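Local coordinates for protein PrgA (Enterococcus faecalis, PDB 6Z9K) that provides surface exclusion that protects enterococcal cells against unwanted conjugation, as a cell-wall-anchored protein whose CAP domain, the part described here, binds a magnesium ion, at residues Leu96-Asp100 with Gln101-Phe105; Glu165-Arg168 with Lys169-Asn173. All coordinates share one frame; numbering follows the deposited sequence.

Interaction 1 (Leu96-Asp100 with Gln101-Phe105); sequences LSVSD and QSIKF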
# COMPACT_ATOMS: atom_id res chain seq x y z
N LEU A 96 2.71 10.27 5.09
CA LEU A 96 3.81 9.29 5.02
C LEU A 96 4.86 9.75 4.04
O LEU A 96 4.53 10.29 3.00
CB LEU A 96 3.26 7.92 4.64
CG LEU A 96 2.03 7.47 5.43
CD1 LEU A 96 1.38 6.26 4.83
CD2 LEU A 96 2.34 7.19 6.88
N SER A 97 6.11 9.49 4.38
CA SER A 97 7.29 9.70 3.53
C SER A 97 7.61 8.40 2.81
O SER A 97 7.16 7.34 3.30
CB SER A 97 8.46 10.16 4.34
OG SER A 97 8.90 9.19 5.27
N VAL A 98 8.36 8.52 1.72
CA VAL A 98 9.13 7.44 1.10
C VAL A 98 10.60 7.80 1.25
O VAL A 98 10.98 8.93 0.97
CB VAL A 98 8.72 7.27 -0.36
CG1 VAL A 98 9.60 6.24 -1.03
CG2 VAL A 98 7.27 6.86 -0.43
N SER A 99 11.40 6.85 1.71
CA SER A 99 12.86 7.07 1.88
C SER A 99 13.64 5.87 1.38
O SER A 99 13.05 4.81 1.23
CB SER A 99 13.15 7.32 3.33
OG SER A 99 12.73 6.23 4.09
N ASP A 100 14.94 6.01 1.18
CA ASP A 100 15.81 4.83 0.93
C ASP A 100 15.60 3.84 2.07
O ASP A 100 15.55 2.65 1.81
CB ASP A 100 17.25 5.29 0.77
CG ASP A 100 17.32 6.36 -0.30
OD1 ASP A 100 16.84 6.08 -1.41
OD2 ASP A 100 17.69 7.51 0.04
N GLN A 101 15.43 4.33 3.28
CA GLN A 101 15.25 3.50 4.49
C GLN A 101 13.97 2.67 4.37
O GLN A 101 14.00 1.46 4.56
CB GLN A 101 15.16 4.39 5.73
CG GLN A 101 14.85 3.65 7.00
CD GLN A 101 15.07 4.56 8.19
OE1 GLN A 101 14.38 5.55 8.38
NE2 GLN A 101 16.00 4.15 9.05
N SER A 102 12.85 3.29 4.02
CA SER A 102 11.55 2.57 3.96
C SER A 102 11.57 1.55 2.81
O SER A 102 11.04 0.42 2.94
CB SER A 102 10.40 3.54 3.88
OG SER A 102 10.29 4.15 2.59
N ILE A 103 12.16 1.90 1.68
CA ILE A 103 12.28 1.01 0.49
C ILE A 103 13.15 -0.19 0.86
O ILE A 103 12.77 -1.33 0.61
CB ILE A 103 12.82 1.81 -0.69
CG1 ILE A 103 11.78 2.85 -1.10
CG2 ILE A 103 13.17 0.91 -1.86
CD1 ILE A 103 12.35 3.84 -2.12
N LYS A 104 14.30 0.05 1.44
CA LYS A 104 15.25 -1.06 1.75
C LYS A 104 14.59 -2.00 2.73
O LYS A 104 14.74 -3.22 2.58
CB LYS A 104 16.59 -0.55 2.30
CG LYS A 104 17.59 -1.66 2.63
CD LYS A 104 18.88 -1.10 3.12
CE LYS A 104 19.85 -2.14 3.63
NZ LYS A 104 19.34 -2.89 4.82
N PHE A 105 13.91 -1.47 3.74
CA PHE A 105 13.26 -2.31 4.76
C PHE A 105 12.22 -3.16 4.05
O PHE A 105 12.18 -4.43 4.25
CB PHE A 105 12.67 -1.44 5.87
CG PHE A 105 11.98 -2.14 7.00
CD1 PHE A 105 12.21 -3.47 7.35
CD2 PHE A 105 11.13 -1.38 7.78
CE1 PHE A 105 11.59 -4.02 8.44
CE2 PHE A 105 10.49 -1.95 8.86
CZ PHE A 105 10.71 -3.26 9.18
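Ser99 and Ser102 face each other in a capping box, the motif that closes the first turn of helix 100-112 just after the short strand 97-98. It illustrates how a helix start supplies acceptors for amide groups that have no preceding turn to bond to. Gln101, the second residue of the helix, lays its CB against Ser99 OG and sends its extended chain away to Gln227 and Tyr228. Ser102 carries the box. Its backbone N donates to Ser99 OG at 2.9 Å, while its own OG accepts the backbone N of Ser99 at 3.0 Å, in a nearly straight bond of 175°. Each hydroxyl lies between its own backbone N and carbonyl carbon (chi1 59° for Ser99, 74° for Ser102), which folds it back against the main chain where the partner's N-H can meet it. Ser102 OG is also bonded to Leu197 O of strand 196-202, tying the cap to the three-stranded sheet. Ile103 closes the turn through its N to Ser99 O, and its CG1 lies 3.3 Å from that same oxygen. Its outer methyl reaches back past Ser99 O to the strand, where CD1 meets Val98 CG1 at 3.8 Å, the two chains crossing at a slant. Lys104 turns its amine to Asp108 and Asn132, while its backbone N bonds to Asp100 O at 2.9 Å.

Interaction 2 (Glu165-Arg168 with Lys169-Asn173); sequences ESIR and KMLVN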
# COMPACT_ATOMS: atom_id res chain seq x y z
N GLU A 165 -2.70 -1.06 -11.02
CA GLU A 165 -4.12 -1.49 -10.95
C GLU A 165 -4.29 -2.35 -9.70
O GLU A 165 -5.27 -2.14 -8.95
CB GLU A 165 -4.52 -2.21 -12.23
CG GLU A 165 -5.98 -2.68 -12.34
CD GLU A 165 -6.19 -3.39 -13.67
OE1 GLU A 165 -5.33 -4.27 -14.01
OE2 GLU A 165 -7.17 -3.05 -14.41
N SER A 166 -3.41 -3.31 -9.49
CA SER A 166 -3.50 -4.26 -8.35
C SER A 166 -3.37 -3.51 -7.03
O SER A 166 -4.06 -3.83 -6.06
CB SER A 166 -2.39 -5.28 -8.51
OG SER A 166 -2.61 -6.10 -9.68
N ILE A 167 -2.42 -2.59 -6.96
CA ILE A 167 -2.19 -1.82 -5.72
C ILE A 167 -3.43 -1.01 -5.39
O ILE A 167 -3.85 -1.01 -4.20
CB ILE A 167 -0.90 -0.99 -5.80
CG1 ILE A 167 0.32 -1.90 -5.77
CG2 ILE A 167 -0.92 0.07 -4.71
CD1 ILE A 167 1.58 -1.21 -6.16
N ARG A 168 -4.03 -0.34 -6.36
CA ARG A 168 -5.21 0.47 -6.00
C ARG A 168 -6.32 -0.48 -5.54
O ARG A 168 -7.03 -0.13 -4.60
CB ARG A 168 -5.65 1.34 -7.17
CG ARG A 168 -6.75 2.30 -6.76
CD ARG A 168 -7.27 3.04 -7.99
NE ARG A 168 -8.25 4.07 -7.66
CZ ARG A 168 -9.56 3.90 -7.55
NH1 ARG A 168 -10.13 2.75 -7.77
NH2 ARG A 168 -10.34 4.93 -7.26
N LYS A 169 -6.54 -1.61 -6.19
CA LYS A 169 -7.62 -2.57 -5.85
C LYS A 169 -7.35 -3.07 -4.43
O LYS A 169 -8.28 -3.18 -3.64
CB LYS A 169 -7.67 -3.73 -6.85
CG LYS A 169 -8.88 -4.63 -6.63
CD LYS A 169 -9.02 -5.63 -7.74
CE LYS A 169 -9.90 -6.80 -7.34
NZ LYS A 169 -9.74 -7.96 -8.27
N MET A 170 -6.09 -3.40 -4.13
CA MET A 170 -5.71 -3.83 -2.77
C MET A 170 -6.04 -2.76 -1.73
O MET A 170 -6.64 -3.09 -0.70
CB MET A 170 -4.21 -4.18 -2.74
CG MET A 170 -3.72 -4.54 -1.37
SD MET A 170 -1.93 -4.72 -1.40
CE MET A 170 -1.63 -4.52 -3.14
N LEU A 171 -5.72 -1.50 -1.98
CA LEU A 171 -6.05 -0.45 -0.99
C LEU A 171 -7.56 -0.32 -0.85
O LEU A 171 -8.01 -0.14 0.26
CB LEU A 171 -5.41 0.88 -1.42
CG LEU A 171 -3.88 0.94 -1.35
CD1 LEU A 171 -3.35 2.23 -1.97
CD2 LEU A 171 -3.40 0.77 0.09
N VAL A 172 -8.29 -0.37 -1.96
CA VAL A 172 -9.78 -0.23 -1.93
C VAL A 172 -10.32 -1.35 -1.06
O VAL A 172 -11.21 -1.10 -0.23
CB VAL A 172 -10.36 -0.22 -3.35
CG1 VAL A 172 -11.83 -0.47 -3.41
CG2 VAL A 172 -9.98 1.07 -4.07
N ASN A 173 -9.81 -2.54 -1.25
CA ASN A 173 -10.33 -3.72 -0.53
C ASN A 173 -9.98 -3.63 0.95
O ASN A 173 -10.84 -4.06 1.77
CB ASN A 173 -9.81 -5.01 -1.16
CG ASN A 173 -10.55 -5.37 -2.43
OD1 ASN A 173 -11.61 -4.81 -2.76
ND2 ASN A 173 -9.96 -6.32 -3.15
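Arg168 and Val172 sit one turn apart on helix 160-176, and their side chains cross at a slant. The arginine runs extended from CG to NE, with CG anti to the backbone N (chi1 -173°), and its guanidinium then turns so that Val172 CG2 lies over one of its faces, 4.1 Å from NH1. The same methyl lies 3.2 Å from Arg168 O, because CG2 stands beside the backbone N of Val172 while CG1 is anti to it. The guanidinium N-H groups bond to carbonyls beyond the helix: NE to Lys14 O, NH2 to Gly15 O and NH1 to Asn46 O.

Between Ile167, Met170 and Leu171 the side-chain contacts are apolar. The Met170 side chain leaves the helix extended through CG and SD, then turns at the thioether (chi3 -5°, nearly eclipsed), which curls CE back along the helix to 3.8 Å from Ile167 CA. That methyl also approaches Ile167 CG1, and the two chains cross there. The other branch, Ile167 CG2, meets Leu171 CD1 at 4.3 Å. All three residues pack on other parts of the fold, Ile167 against helix 70-90 and Ile212, Met170 and Leu171 against strand 211-217. Met170 is about 8 Å, side chain to side chain, from His185, which binds the magnesium ion.

Beneath the side chains runs regular alpha-helical bonding, in which the backbone N of Lys169, Met170, Leu171 and Val172 each takes the carbonyl four residues earlier; the Met170 N to Ser166 O bond measures 2.8 Å. The chemistry thus implies a division of labour: a buried guanidinium, its positive charge probably eased by three carbonyl oxygens, ties the helix to Lys14, Gly15 and Asn46, while apolar side chains pack its inner side on strand 211-217 and helix 70-90.

Both contacts are local and share the backbone bonding of a helix, yet they belong to different helices and different depths. Interaction 1 marks a helix start, is only partly buried, and relies on serine hydroxyls, with charged residues at its margin paired to Lys74 and Asp108. Interaction 2 lies mid-helix and nearer the centre of the chain, where apolar contact and one buried arginine replace capping. Their centres are 20 Å apart and they do not touch, but strand 211-217 receives side chains from both: Phe105 of helix 100-112 on Ile215, Met170 and Leu171 of helix 160-176 on Ile214. Helix 70-90 likewise meets each, through Val98 and Ile167.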